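Local coordinates for protein carbohydrate binding family 6 (Clostridium thermocellum, PDB 5A8C) that probably hydrolyses terminal alpha-L-arabinofuranosyl groups of arabinose-bearing glycans, as a family 43 glycoside hydrolase built as a five-bladed beta-propeller, at residues N184-K189 against A201-A206; G220-S225 against D243-G248. One frame throughout, in Å; residues are numbered along the deposited sequence.

Contact 1 (N184-K189 against A201-A206)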
# COMPACT_ATOMS: atom_id res chain seq x y z
N ASN A 184 9.63 13.28 6.13
CA ASN A 184 8.20 13.25 6.38
C ASN A 184 7.65 11.83 6.49
O ASN A 184 6.47 11.61 6.21
CB ASN A 184 7.43 14.09 5.34
CG ASN A 184 7.42 15.57 5.72
OD1 ASN A 184 7.65 15.94 6.85
ND2 ASN A 184 7.10 16.43 4.78
N ILE A 185 8.48 10.90 6.93
CA ILE A 185 8.03 9.57 7.31
C ILE A 185 7.83 9.55 8.82
O ILE A 185 8.63 10.12 9.60
CB ILE A 185 9.08 8.50 6.96
CG1 ILE A 185 9.54 8.57 5.52
CG2 ILE A 185 8.56 7.11 7.33
CD1 ILE A 185 10.83 7.87 5.24
N ARG A 186 6.77 8.91 9.25
CA ARG A 186 6.52 8.65 10.66
C ARG A 186 6.25 7.17 10.87
O ARG A 186 5.77 6.48 9.97
CB ARG A 186 5.33 9.46 11.17
CG ARG A 186 5.51 10.97 11.08
CD ARG A 186 6.54 11.52 12.05
NE ARG A 186 6.69 12.97 11.96
CZ ARG A 186 7.45 13.61 11.08
NH1 ARG A 186 8.16 12.96 10.20
NH2 ARG A 186 7.52 14.94 11.11
N VAL A 187 6.55 6.68 12.06
CA VAL A 187 6.19 5.34 12.45
C VAL A 187 5.69 5.37 13.89
O VAL A 187 6.29 6.02 14.75
CB VAL A 187 7.34 4.32 12.23
CG1 VAL A 187 8.63 4.72 12.97
CG2 VAL A 187 6.92 2.92 12.58
N ILE A 188 4.60 4.69 14.16
CA ILE A 188 4.02 4.61 15.49
C ILE A 188 3.69 3.17 15.83
O ILE A 188 3.29 2.39 14.96
CB ILE A 188 2.79 5.52 15.62
CG1 ILE A 188 2.38 5.73 17.11
CG2 ILE A 188 1.62 5.03 14.78
CD1 ILE A 188 1.42 6.89 17.30
N LYS A 189 3.88 2.78 17.08
CA LYS A 189 3.41 1.49 17.54
C LYS A 189 1.91 1.41 17.62
O LYS A 189 1.24 2.36 18.01
CB LYS A 189 4.02 1.19 18.92
CG LYS A 189 5.49 0.99 18.86
CD LYS A 189 6.08 0.67 20.24
CE LYS A 189 5.90 1.74 21.34
NZ LYS A 189 6.57 3.04 21.04
N ALA A 201 4.51 8.80 17.83
CA ALA A 201 5.16 8.55 16.54
C ALA A 201 6.61 9.04 16.61
O ALA A 201 6.96 9.93 17.39
CB ALA A 201 4.41 9.28 15.43
N MET A 202 7.42 8.42 15.79
CA MET A 202 8.77 8.85 15.63
C MET A 202 9.04 9.11 14.15
O MET A 202 8.31 8.66 13.27
CB MET A 202 9.72 7.97 16.31
CG MET A 202 9.89 6.78 15.58
SD MET A 202 11.07 5.55 16.17
CE MET A 202 10.03 4.99 17.44
N THR A 203 10.11 9.85 13.88
CA THR A 203 10.48 10.21 12.53
C THR A 203 11.49 9.29 11.94
O THR A 203 12.37 8.75 12.63
CB THR A 203 11.07 11.63 12.53
OG1 THR A 203 12.30 11.76 13.23
CG2 THR A 203 9.97 12.52 12.95
N MET A 204 11.29 9.05 10.61
CA MET A 204 12.30 8.36 9.80
C MET A 204 12.63 9.22 8.61
O MET A 204 11.92 10.16 8.27
CB MET A 204 11.80 6.98 9.33
CG MET A 204 11.58 5.99 10.43
SD MET A 204 10.83 4.45 9.94
CE MET A 204 12.00 3.89 8.71
N SER A 205 13.72 8.87 7.93
CA SER A 205 14.15 9.58 6.74
C SER A 205 14.56 8.59 5.65
O SER A 205 15.18 7.57 5.92
CB SER A 205 15.35 10.50 7.03
OG SER A 205 15.16 11.36 8.13
N ALA A 206 14.18 8.92 4.43
CA ALA A 206 14.59 8.11 3.26
C ALA A 206 14.78 9.05 2.10
O ALA A 206 14.00 9.97 1.90
CB ALA A 206 13.52 7.06 2.89
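Val187 CG1 is the bump between two methionines of the facing strand: Met202 CG lies 3.6 Å from it, in the conformer described, and Met204 SD lies 3.8 Å from the same methyl. With CG1 set between the backbone N and the carbonyl carbon (chi1 57°), the methyl fits between the two side chains. Further along the same face Ile185 crosses Met204, its CG2 3.8 Å from Met204 CB, while its CD1 fits against Ala206 CB at 3.7 Å. Phe224 of strand 221-228 packs onto both Ile185 and Met204. The scaffold is an antiparallel pairing within one propeller blade, stitched by backbone bonds between Val187 and Met202 in both directions and from Met204 N to Ile185 O.

On the other face Arg186 and Thr203 run side by side. The Arg186 chain bends at chi2 (-69°), bringing CD within 3.6 Å of Met202 O, and Thr203 CG2, in one of two conformers, lies over the guanidinium toward its rim. Arg186 NH1 grips Ile185 O at 2.9 Å, within the guanidinium plane, and Met204 N reaches this oxygen from the opposite face of the carbonyl. Other guanidinium bonds go to Asn183 O and Val152 O. The buried guanidinium is thus met by several main-chain carbonyls, and Ile185 O, shared by two donors, probably gives somewhat less to each than to one alone.

Contact 2 (G220-S225 against D243-G248)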
# COMPACT_ATOMS: atom_id res chain seq x y z
N GLY A 220 16.04 -11.74 8.79
CA GLY A 220 16.70 -10.87 9.78
C GLY A 220 16.88 -9.44 9.43
O GLY A 220 17.46 -8.68 10.22
N LYS A 221 16.40 -9.03 8.26
CA LYS A 221 16.51 -7.68 7.80
C LYS A 221 15.15 -7.05 7.64
O LYS A 221 14.20 -7.71 7.18
CB LYS A 221 17.30 -7.58 6.47
CG LYS A 221 18.76 -7.91 6.55
CD LYS A 221 19.60 -6.83 7.22
CE LYS A 221 21.09 -7.14 7.14
NZ LYS A 221 21.92 -6.08 7.78
N TYR A 222 15.07 -5.76 7.96
CA TYR A 222 13.89 -4.94 7.74
C TYR A 222 14.09 -4.16 6.46
O TYR A 222 15.16 -3.60 6.21
CB TYR A 222 13.72 -3.95 8.92
CG TYR A 222 13.45 -4.64 10.22
CD1 TYR A 222 14.53 -5.04 11.06
CD2 TYR A 222 12.16 -4.89 10.67
CE1 TYR A 222 14.29 -5.65 12.25
CE2 TYR A 222 11.94 -5.49 11.92
CZ TYR A 222 13.01 -5.84 12.73
OH TYR A 222 12.83 -6.41 13.95
N TYR A 223 13.04 -4.13 5.62
CA TYR A 223 13.07 -3.48 4.32
C TYR A 223 12.03 -2.37 4.33
O TYR A 223 10.83 -2.65 4.37
CB TYR A 223 12.70 -4.50 3.22
CG TYR A 223 13.73 -5.60 3.04
CD1 TYR A 223 13.75 -6.68 3.92
CD2 TYR A 223 14.62 -5.58 2.00
CE1 TYR A 223 14.70 -7.70 3.78
CE2 TYR A 223 15.57 -6.61 1.82
CZ TYR A 223 15.60 -7.63 2.72
OH TYR A 223 16.51 -8.68 2.61
N PHE A 224 12.49 -1.11 4.31
CA PHE A 224 11.60 0.03 4.18
C PHE A 224 11.59 0.41 2.70
O PHE A 224 12.59 0.83 2.15
CB PHE A 224 12.08 1.22 5.02
CG PHE A 224 11.16 2.39 4.87
CD1 PHE A 224 10.03 2.49 5.70
CD2 PHE A 224 11.35 3.36 3.93
CE1 PHE A 224 9.16 3.55 5.55
CE2 PHE A 224 10.45 4.41 3.78
CZ PHE A 224 9.36 4.49 4.60
N SER A 225 10.44 0.19 2.06
CA SER A 225 10.28 0.51 0.63
C SER A 225 9.24 1.62 0.47
O SER A 225 8.41 1.84 1.38
CB SER A 225 9.98 -0.73 -0.18
OG SER A 225 8.80 -1.39 0.26
N ASP A 243 18.96 -3.54 10.31
CA ASP A 243 18.83 -4.57 11.34
C ASP A 243 17.74 -4.25 12.36
O ASP A 243 17.44 -5.13 13.20
CB ASP A 243 20.16 -4.75 12.08
CG ASP A 243 21.25 -5.27 11.23
OD1 ASP A 243 20.98 -6.07 10.34
OD2 ASP A 243 22.43 -4.98 11.51
N LYS A 244 17.15 -3.07 12.30
CA LYS A 244 16.16 -2.59 13.28
C LYS A 244 14.94 -2.06 12.53
O LYS A 244 15.04 -1.65 11.39
CB LYS A 244 16.77 -1.47 14.14
CG LYS A 244 17.99 -1.88 14.97
CD LYS A 244 18.70 -0.71 15.63
CE LYS A 244 19.40 0.24 14.67
NZ LYS A 244 19.85 1.46 15.35
N PRO A 245 13.77 -1.98 13.20
CA PRO A 245 12.53 -1.63 12.46
C PRO A 245 12.35 -0.15 12.21
O PRO A 245 11.60 0.20 11.29
CB PRO A 245 11.41 -2.15 13.36
CG PRO A 245 12.03 -2.21 14.73
CD PRO A 245 13.46 -2.62 14.49
N THR A 246 12.97 0.74 13.02
CA THR A 246 12.64 2.15 12.94
C THR A 246 13.87 3.07 12.86
O THR A 246 13.69 4.28 12.75
CB THR A 246 11.78 2.58 14.11
OG1 THR A 246 12.54 2.50 15.31
CG2 THR A 246 10.50 1.78 14.22
N THR A 247 15.07 2.50 12.90
CA THR A 247 16.34 3.20 12.89
C THR A 247 17.34 2.32 12.16
O THR A 247 17.04 1.14 11.91
CB THR A 247 16.88 3.49 14.32
OG1 THR A 247 17.08 2.27 15.00
CG2 THR A 247 15.94 4.39 15.10
N GLY A 248 18.46 2.87 11.78
CA GLY A 248 19.55 2.10 11.24
C GLY A 248 19.45 1.81 9.75
O GLY A 248 20.19 0.97 9.27
O HOH W 1 17.32 -7.92 12.84
O HOH W 2 20.22 -8.71 10.60
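Tyr222 lays one face of its ring against the Lys244-Pro245 peptide and the proline ring in a four-stranded antiparallel blade of the propeller. Strand 221-228 carries the tyrosine, and the loop 243-248 follows the neighbouring strand 237-242. The compact part is this face. Pro245 CD makes a CH-pi contact, 4.0 Å from the centroid of the Tyr222 ring and 23° off its normal, and Pro245 CB touches Tyr222 CE2 at 3.7 Å. Lys244 C sits 3.3 Å above the Tyr222 ring plane, toward the CD1 rim, and Pro245 N lies over the ring centre. At the edge of the ring, close to its plane, Asp243 O approaches CE1. The hydroxyl at the far end of the ring bonds to Asp168 and Lys217.

The looser, solvent side is polar. Lys221 bends at chi2 (-74°), which brings CD to 3.5 Å from Asp243 OD1, and the rest of the chain carries NZ into a salt bridge with the same oxygen, Lys221 NZ to Asp243 OD1 measuring 2.7 Å. The ammonium meets OD1 from above the carboxylate plane. Two waters bridge the segments here, both donating to Gly220 O; one also donates to the backbone Asp243 O and the other to the carboxylate oxygen Asp243 OD1. At this solvent-facing rim water probably screens the ion pair. Within the loop itself, Lys244 NZ donates to Thr247 OG1 at 2.9 Å.

From the N terminus, the chain first meets contact 1, where strand 185-190 pairs with 200-204 and closes the short excursion 190-200 within one blade. It then passes through strand 212-218 into contact 2, which joins strand 221-228 to the loop after strand 237-242 and so closes the hairpin of the next blade. The two closures follow in series, neither nested nor crossing. They do touch in space: Ile185 CD1 lies 3.7 Å from Phe224 CZ, and Thr246 packs by CG2 on Val187 CG1, by O on Met204 CG and, in one conformer of Met202, by OG1 near SD. This shared packing ties the two neighbouring blade sheets together.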